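Side-chain contacts in acetamidase (Bacillus halodurans, PDB 2II1), which binds calcium ions and probably hydrolyses carbon-nitrogen bonds in linear amides: residues F12-E17 with N58-P63; D36-Q41 with Q47-I52; E233-A238 with S274-P279; Q241-M246 with M263-A268; T248-A251 with A255-I258. All coordinates share one frame; numbering follows the deposited sequence.

Contact 1 of 5, residues F12-E17 with N58-P63; sequences FFMDKE and NPATGP
Phe12 and Pro59 mark the closest backbone approach, with Phe12 CA 5.2 Å from Pro59 CA. The two segments then separate, and Met14 CA lies 8.6 Å from Pro63 CA. The first carries the short strand 13-14 and the second begins strand 60-67. No hydrogen bond crosses between them.

The Phe12 ring does most of the touching. Its CG stands anti to the carbonyl carbon (chi1 -66°), and this brings CD1 and CE1 to the 58-59 peptide. CD1 lies 3.5 Å from Asn58 O, and CE1 packs 3.7 Å from Pro59 CB. The ring meets the proline obliquely. A serine at Phe12 would probably leave Pro59 without its main apolar partner in this contact and open a gap over the Asn58 carbonyl.

Met14 is present as selenomethionine. Its chain bends at chi2 (-88°), and its terminal CE comes 4.0 Å from Ala60 CB. Ala179 of strand 176-184 touches both residues, and so does Asn146. Val134 of strand 131-136 packs on Met14 as well.

The cross-contact chemistry is mainly apolar. Part of the backbone polarity is met by Asn146: its ND2 bonds Asn58 O, and its backbone pairs with Phe12. The Asn58 side chain is about 4 Å from those of the calcium ligands Asn155 and Asp182, so this joint borders the metal site.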
# COMPACT_ATOMS: atom_id res chain seq x y z
N PHE A 12 21.76 -5.70 -19.49
CA PHE A 12 20.64 -4.76 -19.53
C PHE A 12 19.31 -5.44 -19.78
O PHE A 12 18.24 -4.79 -19.67
CB PHE A 12 20.92 -3.67 -20.56
CG PHE A 12 22.08 -2.82 -20.17
CD1 PHE A 12 21.95 -1.88 -19.18
CD2 PHE A 12 23.35 -3.02 -20.74
CE1 PHE A 12 23.03 -1.13 -18.76
CE2 PHE A 12 24.44 -2.25 -20.33
CZ PHE A 12 24.28 -1.32 -19.33
N PHE A 13 19.37 -6.74 -20.06
CA PHE A 13 18.20 -7.56 -20.30
C PHE A 13 18.33 -8.86 -19.55
O PHE A 13 19.43 -9.45 -19.49
CB PHE A 13 18.06 -7.93 -21.78
CG PHE A 13 17.69 -6.78 -22.66
CD1 PHE A 13 18.63 -5.84 -23.05
CD2 PHE A 13 16.39 -6.63 -23.13
CE1 PHE A 13 18.28 -4.79 -23.86
CE2 PHE A 13 16.05 -5.57 -23.94
CZ PHE A 13 16.99 -4.65 -24.30
N MSE A 14 17.20 -9.32 -19.01
CA MSE A 14 17.09 -10.63 -18.38
C MSE A 14 16.83 -11.59 -19.53
O MSE A 14 15.76 -11.56 -20.14
CB MSE A 14 15.94 -10.63 -17.36
CG MSE A 14 16.13 -9.64 -16.21
SE MSE A 14 17.13 -10.36 -14.67
CE MSE A 14 17.84 -8.61 -13.87
N ASP A 15 17.84 -12.40 -19.85
CA ASP A 15 17.92 -13.13 -21.11
C ASP A 15 18.62 -14.48 -20.85
O ASP A 15 19.73 -14.54 -20.29
CB ASP A 15 18.74 -12.29 -22.12
CG ASP A 15 18.71 -12.83 -23.57
OD1 ASP A 15 18.26 -13.96 -23.85
OD2 ASP A 15 19.19 -12.08 -24.46
N LYS A 16 17.93 -15.55 -21.22
CA LYS A 16 18.41 -16.91 -21.12
C LYS A 16 19.68 -17.13 -21.94
O LYS A 16 20.36 -18.12 -21.74
CB LYS A 16 17.34 -17.87 -21.62
CG LYS A 16 17.21 -17.85 -23.15
CD LYS A 16 15.79 -17.99 -23.69
CE LYS A 16 15.65 -17.28 -25.07
NZ LYS A 16 16.14 -15.81 -25.11
N GLU A 17 19.99 -16.21 -22.85
CA GLU A 17 21.14 -16.32 -23.74
C GLU A 17 22.35 -15.54 -23.28
O GLU A 17 23.40 -15.65 -23.89
CB GLU A 17 20.76 -15.87 -25.16
CG GLU A 17 19.85 -16.85 -25.88
CD GLU A 17 20.48 -18.22 -26.06
OE1 GLU A 17 21.66 -18.30 -26.48
OE2 GLU A 17 19.79 -19.22 -25.78
N ASN A 58 19.76 0.99 -16.09
CA ASN A 58 19.34 -0.28 -15.51
C ASN A 58 20.36 -1.41 -15.77
O ASN A 58 20.02 -2.45 -16.35
CB ASN A 58 17.92 -0.64 -15.99
CG ASN A 58 16.84 0.01 -15.14
OD1 ASN A 58 16.90 -0.03 -13.90
ND2 ASN A 58 15.84 0.60 -15.79
N PRO A 59 21.62 -1.19 -15.34
CA PRO A 59 22.58 -2.28 -15.36
C PRO A 59 22.35 -3.25 -14.21
O PRO A 59 22.08 -2.83 -13.08
CB PRO A 59 23.91 -1.55 -15.21
CG PRO A 59 23.57 -0.34 -14.40
CD PRO A 59 22.23 0.07 -14.88
N ALA A 60 22.46 -4.54 -14.50
CA ALA A 60 22.44 -5.58 -13.50
C ALA A 60 23.77 -6.34 -13.55
O ALA A 60 24.25 -6.67 -14.62
CB ALA A 60 21.27 -6.52 -13.74
N THR A 61 24.39 -6.57 -12.38
CA THR A 61 25.57 -7.42 -12.27
C THR A 61 25.13 -8.89 -12.35
O THR A 61 24.19 -9.29 -11.67
CB THR A 61 26.34 -7.15 -10.95
OG1 THR A 61 26.78 -5.78 -10.92
CG2 THR A 61 27.54 -8.10 -10.79
N GLY A 62 25.79 -9.67 -13.19
CA GLY A 62 25.38 -11.04 -13.49
C GLY A 62 25.59 -11.33 -14.97
O GLY A 62 26.19 -10.51 -15.67
N PRO A 63 25.08 -12.49 -15.46
CA PRO A 63 24.30 -13.48 -14.73
C PRO A 63 25.11 -14.53 -13.98
O PRO A 63 26.19 -14.90 -14.40
CB PRO A 63 23.45 -14.15 -15.81
CG PRO A 63 24.04 -13.76 -17.12
CD PRO A 63 25.20 -12.84 -16.88

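Contact 2 of 5, residues D36-Q41 with Q47-I52; sequences DCFSDQ and QALTSI
The Phe38 ring and the Gln41 amide both press against the 47-52 segment. Leu49 crosses the ring at about a right angle, its CD1 3.6 Å from Phe38 CE1. Ile52 comes in at a slant, its CD1 3.8 Å from Phe38 CD1.

Gln41 leans over Ile52 with its chain extended (chi2 -177°), which brings OE1 to 3.4 Å from Ile52 CB. Both ends of the amide are held. NE2 donates to Phe38 O at 2.8 Å from above the carbonyl plane, while OE1 accepts from Asp53 N. With alanine in place of Gln41, Asp53 N would probably lose this acceptor and one flank of Ile52 would be uncovered.

The polar link across the contact uses backbone on one side. Gln47 NE2 donates to Gln41 O at 2.8 Å, nearly straight at 168°, with the oxygen in the plane of the Gln47 amide. Gln47 OE1 is itself fixed by Thr43 N.

The whole contact lies in the long connection between strands 28-34 and 60-67. Thr91 of strand 87-92 touches both Phe38 and Leu49. Phe38 also packs on Glu198 of strand 198-199, a calcium ligand, which places the loop beside the metal site.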
# COMPACT_ATOMS: atom_id res chain seq x y z
N ASP A 36 25.01 2.22 -10.18
CA ASP A 36 23.68 2.83 -9.94
C ASP A 36 22.88 2.66 -11.21
O ASP A 36 23.45 2.23 -12.22
CB ASP A 36 23.75 4.29 -9.45
CG ASP A 36 24.16 5.31 -10.53
OD1 ASP A 36 24.05 5.04 -11.74
OD2 ASP A 36 24.57 6.43 -10.16
N CYS A 37 21.57 2.94 -11.19
CA CYS A 37 20.76 2.60 -12.37
C CYS A 37 20.97 3.53 -13.56
O CYS A 37 20.38 3.32 -14.62
CB CYS A 37 19.26 2.36 -12.08
SG CYS A 37 18.27 3.72 -11.63
N PHE A 38 21.83 4.54 -13.40
CA PHE A 38 22.33 5.31 -14.55
C PHE A 38 23.68 4.82 -15.05
O PHE A 38 24.28 5.50 -15.91
CB PHE A 38 22.44 6.79 -14.19
CG PHE A 38 21.23 7.33 -13.54
CD1 PHE A 38 20.06 7.49 -14.28
CD2 PHE A 38 21.23 7.63 -12.18
CE1 PHE A 38 18.90 7.96 -13.69
CE2 PHE A 38 20.07 8.11 -11.55
CZ PHE A 38 18.90 8.29 -12.31
N SER A 39 24.16 3.68 -14.55
CA SER A 39 25.54 3.22 -14.78
C SER A 39 26.55 4.30 -14.36
O SER A 39 27.58 4.50 -15.01
CB SER A 39 25.77 2.82 -16.26
OG SER A 39 25.42 1.48 -16.54
N ASP A 40 26.23 5.00 -13.28
CA ASP A 40 27.13 5.99 -12.66
C ASP A 40 27.41 7.23 -13.57
O ASP A 40 28.43 7.95 -13.40
CB ASP A 40 28.42 5.28 -12.17
CG ASP A 40 28.14 4.08 -11.23
OD1 ASP A 40 27.13 4.07 -10.48
OD2 ASP A 40 28.95 3.13 -11.22
N GLN A 41 26.50 7.49 -14.51
CA GLN A 41 26.67 8.55 -15.50
C GLN A 41 26.42 9.95 -14.96
O GLN A 41 27.01 10.91 -15.46
CB GLN A 41 25.74 8.32 -16.69
CG GLN A 41 26.17 7.13 -17.53
CD GLN A 41 25.30 6.96 -18.73
OE1 GLN A 41 25.48 7.67 -19.71
NE2 GLN A 41 24.35 6.03 -18.67
N GLN A 47 23.82 18.15 -14.61
CA GLN A 47 23.65 17.15 -15.67
C GLN A 47 22.18 16.85 -15.80
O GLN A 47 21.52 16.57 -14.82
CB GLN A 47 24.37 15.84 -15.36
CG GLN A 47 25.81 15.81 -15.78
CD GLN A 47 26.44 14.49 -15.44
OE1 GLN A 47 27.11 14.36 -14.41
NE2 GLN A 47 26.21 13.48 -16.29
N ALA A 48 21.67 16.92 -17.03
CA ALA A 48 20.29 16.53 -17.29
C ALA A 48 20.21 15.02 -17.52
O ALA A 48 21.08 14.43 -18.19
CB ALA A 48 19.75 17.30 -18.49
N LEU A 49 19.15 14.41 -16.97
CA LEU A 49 18.75 13.02 -17.27
C LEU A 49 18.77 12.74 -18.77
O LEU A 49 19.22 11.68 -19.21
CB LEU A 49 17.35 12.74 -16.72
CG LEU A 49 16.83 11.30 -16.82
CD1 LEU A 49 17.82 10.32 -16.22
CD2 LEU A 49 15.47 11.13 -16.15
N THR A 50 18.31 13.70 -19.56
CA THR A 50 18.30 13.58 -21.00
C THR A 50 19.66 13.79 -21.67
O THR A 50 19.73 13.79 -22.89
CB THR A 50 17.27 14.58 -21.60
OG1 THR A 50 17.16 14.35 -23.01
CG2 THR A 50 17.69 16.02 -21.35
N SER A 51 20.74 13.96 -20.89
CA SER A 51 22.11 14.10 -21.42
C SER A 51 22.94 12.80 -21.33
O SER A 51 24.09 12.76 -21.81
CB SER A 51 22.85 15.25 -20.71
OG SER A 51 23.32 14.88 -19.41
N ILE A 52 22.38 11.74 -20.75
CA ILE A 52 23.11 10.48 -20.58
C ILE A 52 22.72 9.45 -21.63
O ILE A 52 21.76 9.62 -22.38
CB ILE A 52 22.93 9.89 -19.15
CG1 ILE A 52 21.57 9.21 -19.00
CG2 ILE A 52 23.17 10.98 -18.10
CD1 ILE A 52 21.23 8.81 -17.60

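Contact 3 of 5, residues E233-A238 with S274-P279; sequences ETLDAA and SQIVNP
Leu235 and Ile276 form the tight part of this contact. Leu235 CD2 rests 3.7 Å from Ile276 CG2, the two side chains meeting at a slant. Leu235 CG is anti to its own N (chi1 -176°), which brings CD2 to the isoleucine. Both residues also belong to the dimer interface: Leu235 packs on Leu235 of the second subunit, and Ile276 on Leu271 of that subunit.

The other end is loose. Glu233 is exposed, and its bent chain brings OE1 only to 3.8 Å from Pro279 O. Both atoms are acceptors, so no bond joins them.

Each segment is braced internally. Thr234 is the N-cap of helix 235-253, its OG1 accepting from Ala237 N at 3.1 Å. Gln275 OE1 accepts from two backbone nitrogens, Val277 N at 2.8 Å and Asn278 N at 2.9 Å, consistent with a role in holding the turn after strand 270-275. Asn278 ND2 in turn bonds Asp157 OD2, on a calcium ligand.

With no hydrogen bond across, one methyl-to-methyl touch joins the helix start to the turn. The polar groups spend their bonds on local capping, on the metal-site loop and on the second subunit.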
# COMPACT_ATOMS: atom_id res chain seq x y z
N GLU A 233 0.16 -4.48 -16.13
CA GLU A 233 0.10 -3.24 -16.87
C GLU A 233 -0.56 -2.13 -16.06
O GLU A 233 -0.23 -0.96 -16.20
CB GLU A 233 -0.72 -3.46 -18.15
CG GLU A 233 -0.27 -4.62 -19.06
CD GLU A 233 1.00 -4.34 -19.78
OE1 GLU A 233 1.57 -3.23 -19.61
OE2 GLU A 233 1.44 -5.23 -20.54
N THR A 234 -1.50 -2.52 -15.21
CA THR A 234 -2.20 -1.60 -14.32
C THR A 234 -1.93 -2.00 -12.86
O THR A 234 -1.67 -3.17 -12.53
CB THR A 234 -3.71 -1.60 -14.61
OG1 THR A 234 -4.27 -2.88 -14.28
CG2 THR A 234 -3.98 -1.28 -16.09
N LEU A 235 -1.96 -1.01 -11.98
CA LEU A 235 -1.87 -1.29 -10.57
C LEU A 235 -3.13 -2.06 -10.09
O LEU A 235 -3.04 -2.85 -9.17
CB LEU A 235 -1.66 -0.01 -9.77
CG LEU A 235 -1.46 -0.15 -8.27
CD1 LEU A 235 -0.17 -0.96 -7.90
CD2 LEU A 235 -1.43 1.28 -7.68
N ASP A 236 -4.27 -1.83 -10.73
CA ASP A 236 -5.52 -2.56 -10.43
C ASP A 236 -5.26 -4.07 -10.50
O ASP A 236 -5.60 -4.85 -9.57
CB ASP A 236 -6.60 -2.19 -11.48
CG ASP A 236 -7.45 -0.96 -11.09
OD1 ASP A 236 -7.49 -0.57 -9.92
OD2 ASP A 236 -8.16 -0.42 -11.97
N ALA A 237 -4.60 -4.48 -11.59
CA ALA A 237 -4.42 -5.88 -11.96
C ALA A 237 -3.27 -6.50 -11.20
O ALA A 237 -3.35 -7.65 -10.80
CB ALA A 237 -4.21 -6.00 -13.48
N ALA A 238 -2.21 -5.71 -10.97
CA ALA A 238 -1.11 -6.16 -10.10
C ALA A 238 -1.60 -6.46 -8.69
O ALA A 238 -1.26 -7.49 -8.13
CB ALA A 238 -0.02 -5.14 -10.09
N SER A 274 4.32 -1.49 -4.50
CA SER A 274 5.77 -1.45 -4.59
C SER A 274 6.22 -0.21 -5.33
O SER A 274 6.96 0.59 -4.78
CB SER A 274 6.34 -2.71 -5.27
OG SER A 274 6.29 -3.82 -4.39
N GLN A 275 5.78 -0.08 -6.58
CA GLN A 275 6.15 1.04 -7.44
C GLN A 275 5.02 1.22 -8.43
O GLN A 275 4.40 0.22 -8.80
CB GLN A 275 7.47 0.77 -8.19
CG GLN A 275 7.54 -0.52 -9.05
CD GLN A 275 6.87 -0.37 -10.44
OE1 GLN A 275 6.63 0.75 -10.91
NE2 GLN A 275 6.57 -1.50 -11.08
N ILE A 276 4.78 2.46 -8.89
CA ILE A 276 3.78 2.73 -9.95
C ILE A 276 4.34 3.41 -11.19
O ILE A 276 3.58 3.99 -12.01
CB ILE A 276 2.57 3.53 -9.40
CG1 ILE A 276 2.98 4.92 -8.91
CG2 ILE A 276 1.92 2.78 -8.26
CD1 ILE A 276 1.80 5.84 -8.62
N VAL A 277 5.66 3.33 -11.37
CA VAL A 277 6.35 4.18 -12.36
C VAL A 277 7.04 3.42 -13.50
O VAL A 277 7.48 4.04 -14.45
CB VAL A 277 7.40 5.10 -11.67
CG1 VAL A 277 6.69 6.06 -10.73
CG2 VAL A 277 8.42 4.28 -10.95
N ASN A 278 7.15 2.09 -13.38
CA ASN A 278 7.85 1.26 -14.37
C ASN A 278 6.85 0.78 -15.42
O ASN A 278 5.63 0.95 -15.22
CB ASN A 278 8.58 0.11 -13.66
CG ASN A 278 9.66 0.61 -12.71
OD1 ASN A 278 10.26 1.68 -12.93
ND2 ASN A 278 9.89 -0.15 -11.63
N PRO A 279 7.33 0.26 -16.58
CA PRO A 279 6.42 -0.18 -17.63
C PRO A 279 5.39 -1.21 -17.18
O PRO A 279 4.30 -1.28 -17.77
CB PRO A 279 7.35 -0.75 -18.70
CG PRO A 279 8.61 -0.00 -18.50
CD PRO A 279 8.73 0.12 -17.02

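Contact 4 of 5, residues Q241-M246 with M263-A268; sequences QATKNM and MLLSGA
Leu265 of helix 258-268 is the centre of this contact, with Met246 and Thr243 of helix 235-253 as its partners. Within 241-246 and 263-268 the nearest CA atoms are those of Thr243 and Leu265, 8.2 Å apart. No hydrogen bond crosses between the segments.

Leu265 points at the other helix and splits its two methyls. CD2 lies 3.6 Å from Met246 CG. CD1 sits 3.9 Å from Met246 CB and 3.8 Å from the backbone Thr243 O.

Met246, a selenomethionine in the crystal, starts with CG anti to the backbone N (chi1 -173°). That presents CB and CG to the leucine. The chain then bends at chi2 and chi3, and the selenium end turns elsewhere. The two side chains cross at a slant.

Thr243 contributes less. Its CG2 is 4.4 Å from Leu265 CD1, a loose touch, while its OG1 bonds Ala239 O one turn back in its own helix.

Leu265 also touches Ala247 and Leu250. With Thr243 and Met246 these sit at the spacing expected of knobs-into-holes packing. Phe285 of strand 281-288 touches Thr243, Met246 and Leu265 alike, so the helix pair rests on the sheet. Met246 reaches on to Phe226 and Thr228 of strand 225-232 and to Phe292 of helix 289-294. The second subunit packs here too, with Ile192 of that chain against Thr243 and its Leu193 N and Cys195 O bonded to Ser266 OG.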
# COMPACT_ATOMS: atom_id res chain seq x y z
N GLN A 241 -3.77 -9.66 -8.86
CA GLN A 241 -2.85 -10.79 -8.98
C GLN A 241 -2.07 -11.11 -7.70
O GLN A 241 -1.99 -12.28 -7.34
CB GLN A 241 -1.85 -10.61 -10.11
CG GLN A 241 -1.15 -11.89 -10.47
CD GLN A 241 -2.11 -12.95 -11.04
OE1 GLN A 241 -2.85 -12.68 -11.98
NE2 GLN A 241 -2.12 -14.12 -10.44
N ALA A 242 -1.46 -10.13 -7.03
CA ALA A 242 -0.74 -10.40 -5.78
C ALA A 242 -1.63 -11.05 -4.73
O ALA A 242 -1.18 -11.91 -3.95
CB ALA A 242 -0.12 -9.10 -5.17
N THR A 243 -2.86 -10.55 -4.67
CA THR A 243 -3.87 -11.00 -3.73
C THR A 243 -4.30 -12.45 -4.04
O THR A 243 -4.36 -13.28 -3.14
CB THR A 243 -5.10 -10.03 -3.72
OG1 THR A 243 -4.65 -8.70 -3.45
CG2 THR A 243 -6.13 -10.46 -2.67
N LYS A 244 -4.60 -12.74 -5.29
CA LYS A 244 -4.96 -14.09 -5.70
C LYS A 244 -3.86 -15.12 -5.49
O LYS A 244 -4.17 -16.27 -5.20
CB LYS A 244 -5.43 -14.11 -7.14
CG LYS A 244 -6.84 -13.49 -7.26
CD LYS A 244 -7.35 -13.51 -8.70
CE LYS A 244 -8.81 -13.05 -8.78
NZ LYS A 244 -9.44 -13.52 -10.05
N ASN A 245 -2.60 -14.70 -5.63
CA ASN A 245 -1.41 -15.55 -5.36
C ASN A 245 -1.29 -15.98 -3.90
O ASN A 245 -0.97 -17.15 -3.58
CB ASN A 245 -0.12 -14.85 -5.78
CG ASN A 245 0.04 -14.72 -7.29
OD1 ASN A 245 -0.83 -15.15 -8.04
ND2 ASN A 245 1.16 -14.13 -7.73
N MSE A 246 -1.54 -15.04 -3.01
CA MSE A 246 -1.60 -15.35 -1.58
C MSE A 246 -2.77 -16.30 -1.31
O MSE A 246 -2.61 -17.36 -0.70
CB MSE A 246 -1.73 -14.07 -0.75
CG MSE A 246 -1.64 -14.34 0.74
SE MSE A 246 0.08 -15.14 1.27
CE MSE A 246 0.97 -13.43 1.14
N MSE A 263 -11.25 -14.55 3.54
CA MSE A 263 -11.66 -13.89 4.79
C MSE A 263 -10.45 -13.57 5.65
O MSE A 263 -10.36 -12.49 6.24
CB MSE A 263 -12.64 -14.77 5.56
CG MSE A 263 -14.00 -14.78 4.98
SE MSE A 263 -15.16 -15.92 6.00
CE MSE A 263 -16.82 -15.69 4.87
N LEU A 264 -9.52 -14.50 5.71
CA LEU A 264 -8.33 -14.26 6.51
C LEU A 264 -7.54 -13.08 5.94
O LEU A 264 -7.10 -12.24 6.71
CB LEU A 264 -7.45 -15.51 6.63
CG LEU A 264 -6.20 -15.30 7.49
CD1 LEU A 264 -6.56 -15.09 8.96
CD2 LEU A 264 -5.20 -16.46 7.32
N LEU A 265 -7.39 -13.02 4.61
CA LEU A 265 -6.65 -11.96 3.93
C LEU A 265 -7.32 -10.59 4.11
O LEU A 265 -6.65 -9.61 4.46
CB LEU A 265 -6.53 -12.25 2.42
CG LEU A 265 -5.72 -13.49 1.97
CD1 LEU A 265 -5.38 -13.43 0.48
CD2 LEU A 265 -4.49 -13.67 2.81
N SER A 266 -8.61 -10.54 3.82
CA SER A 266 -9.41 -9.32 3.98
C SER A 266 -9.38 -8.82 5.41
O SER A 266 -9.34 -7.60 5.66
CB SER A 266 -10.84 -9.60 3.54
OG SER A 266 -11.44 -8.44 3.04
N GLY A 267 -9.37 -9.74 6.37
CA GLY A 267 -9.35 -9.37 7.78
C GLY A 267 -8.00 -9.10 8.44
O GLY A 267 -7.92 -8.35 9.42
N ALA A 268 -6.94 -9.73 7.94
CA ALA A 268 -5.67 -9.81 8.67
C ALA A 268 -4.46 -9.46 7.79
O ALA A 268 -3.40 -9.22 8.31
CB ALA A 268 -5.49 -11.25 9.22

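Contact 5 of 5, residues T248-A251 with A255-I258; sequences TFLA and ALSI
Leu256 meets Leu250 methyl to methyl, CD1 to CD1, at 4.3 Å. Its backbone does something different: Leu256 O lies 3.4 Å from Ala251 O. These are two acceptors and cannot bond each other.

Ser257 follows as the N-cap of helix 258-268. Its side chain turns away from 248-251. OG caps a backbone N in the first turn of that helix and also bonds Glu259 OE1. Ser257 N bonds Glu260 OE1 in return, consistent with a capping box. Its carbonyl group lies nearest the first segment, with Ser257 C 4.2 Å from Ala251 CB.

Ile258 closes the walk. Its CA lies 4.0 Å from Ala251 CB, the small methyl letting the chains come near. CG1 stands anti to the backbone N (chi1 -171°), which carries CD1 back along the first helix. There CD1 is 4.0 Å from Ala251 CB and 4.2 Å from Thr248 N.

The segments close the short connection between helices 235-253 and 258-268. Ala251, Thr254 and Leu256 bind a third calcium ion in a crystal structure of this protein, though none is bound to this chain. The facing carbonyl oxygens of Ala251 and Leu256 are consistent with such a site.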
# COMPACT_ATOMS: atom_id res chain seq x y z
N THR A 248 -4.65 -18.33 -3.23
CA THR A 248 -4.60 -19.66 -3.83
C THR A 248 -3.48 -20.47 -3.18
O THR A 248 -3.64 -21.67 -3.01
CB THR A 248 -4.44 -19.64 -5.38
OG1 THR A 248 -3.22 -18.99 -5.75
CG2 THR A 248 -5.62 -18.93 -6.06
N PHE A 249 -2.38 -19.83 -2.82
CA PHE A 249 -1.33 -20.49 -2.00
C PHE A 249 -1.85 -21.08 -0.66
O PHE A 249 -1.69 -22.26 -0.36
CB PHE A 249 -0.17 -19.50 -1.72
CG PHE A 249 0.81 -19.99 -0.69
CD1 PHE A 249 1.34 -21.27 -0.77
CD2 PHE A 249 1.21 -19.18 0.34
CE1 PHE A 249 2.26 -21.73 0.21
CE2 PHE A 249 2.12 -19.62 1.31
CZ PHE A 249 2.65 -20.91 1.23
N LEU A 250 -2.46 -20.21 0.15
CA LEU A 250 -3.09 -20.59 1.42
C LEU A 250 -4.15 -21.70 1.25
O LEU A 250 -4.20 -22.65 2.03
CB LEU A 250 -3.73 -19.34 2.06
CG LEU A 250 -2.92 -18.48 3.03
CD1 LEU A 250 -3.78 -17.34 3.60
CD2 LEU A 250 -2.35 -19.31 4.15
N ALA A 251 -4.98 -21.58 0.22
CA ALA A 251 -6.02 -22.55 -0.04
C ALA A 251 -5.38 -23.88 -0.42
O ALA A 251 -5.67 -24.89 0.21
CB ALA A 251 -6.93 -22.06 -1.12
N ALA A 255 -5.35 -26.31 5.19
CA ALA A 255 -6.72 -26.79 5.40
C ALA A 255 -7.77 -25.74 5.08
O ALA A 255 -8.93 -26.09 4.95
CB ALA A 255 -6.89 -27.27 6.83
N LEU A 256 -7.38 -24.46 4.96
CA LEU A 256 -8.34 -23.41 4.58
C LEU A 256 -8.94 -23.70 3.19
O LEU A 256 -8.24 -24.22 2.33
CB LEU A 256 -7.69 -22.01 4.54
CG LEU A 256 -7.08 -21.43 5.82
CD1 LEU A 256 -6.52 -20.03 5.58
CD2 LEU A 256 -8.08 -21.38 6.95
N SER A 257 -10.21 -23.36 2.99
CA SER A 257 -10.81 -23.31 1.65
C SER A 257 -10.53 -21.92 1.11
O SER A 257 -10.00 -21.06 1.83
CB SER A 257 -12.31 -23.56 1.69
OG SER A 257 -12.94 -22.45 2.29
N ILE A 258 -10.88 -21.69 -0.16
CA ILE A 258 -10.60 -20.39 -0.80
C ILE A 258 -11.42 -19.23 -0.20
O ILE A 258 -10.97 -18.06 -0.17
CB ILE A 258 -10.83 -20.46 -2.34
CG1 ILE A 258 -10.33 -19.18 -3.04
CG2 ILE A 258 -12.28 -20.84 -2.68
CD1 ILE A 258 -8.81 -18.99 -2.97

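In the fold
Contacts 1 and 4 are buried, contact 3 is partly so, and contacts 2 and 5 lie at the surface. Contacts 1 and 2 adjoin, Asn58 N lying 2.8 Å from Cys37 O, a probable hydrogen bond. Both border the calcium sites, as does the 274-279 turn of contact 3. Contacts 3, 4 and 5 share helix 235-253 and all reach the second subunit. Contacts 4 and 5 touch through leucines, Leu265 CD2 being 3.8 Å from Leu250 CD1. Contacts 1 and 4 lie on opposite sides of the chain's centre. Contact 2 alone has a hydrogen bond between its segments; the other four meet mainly through apolar side chains.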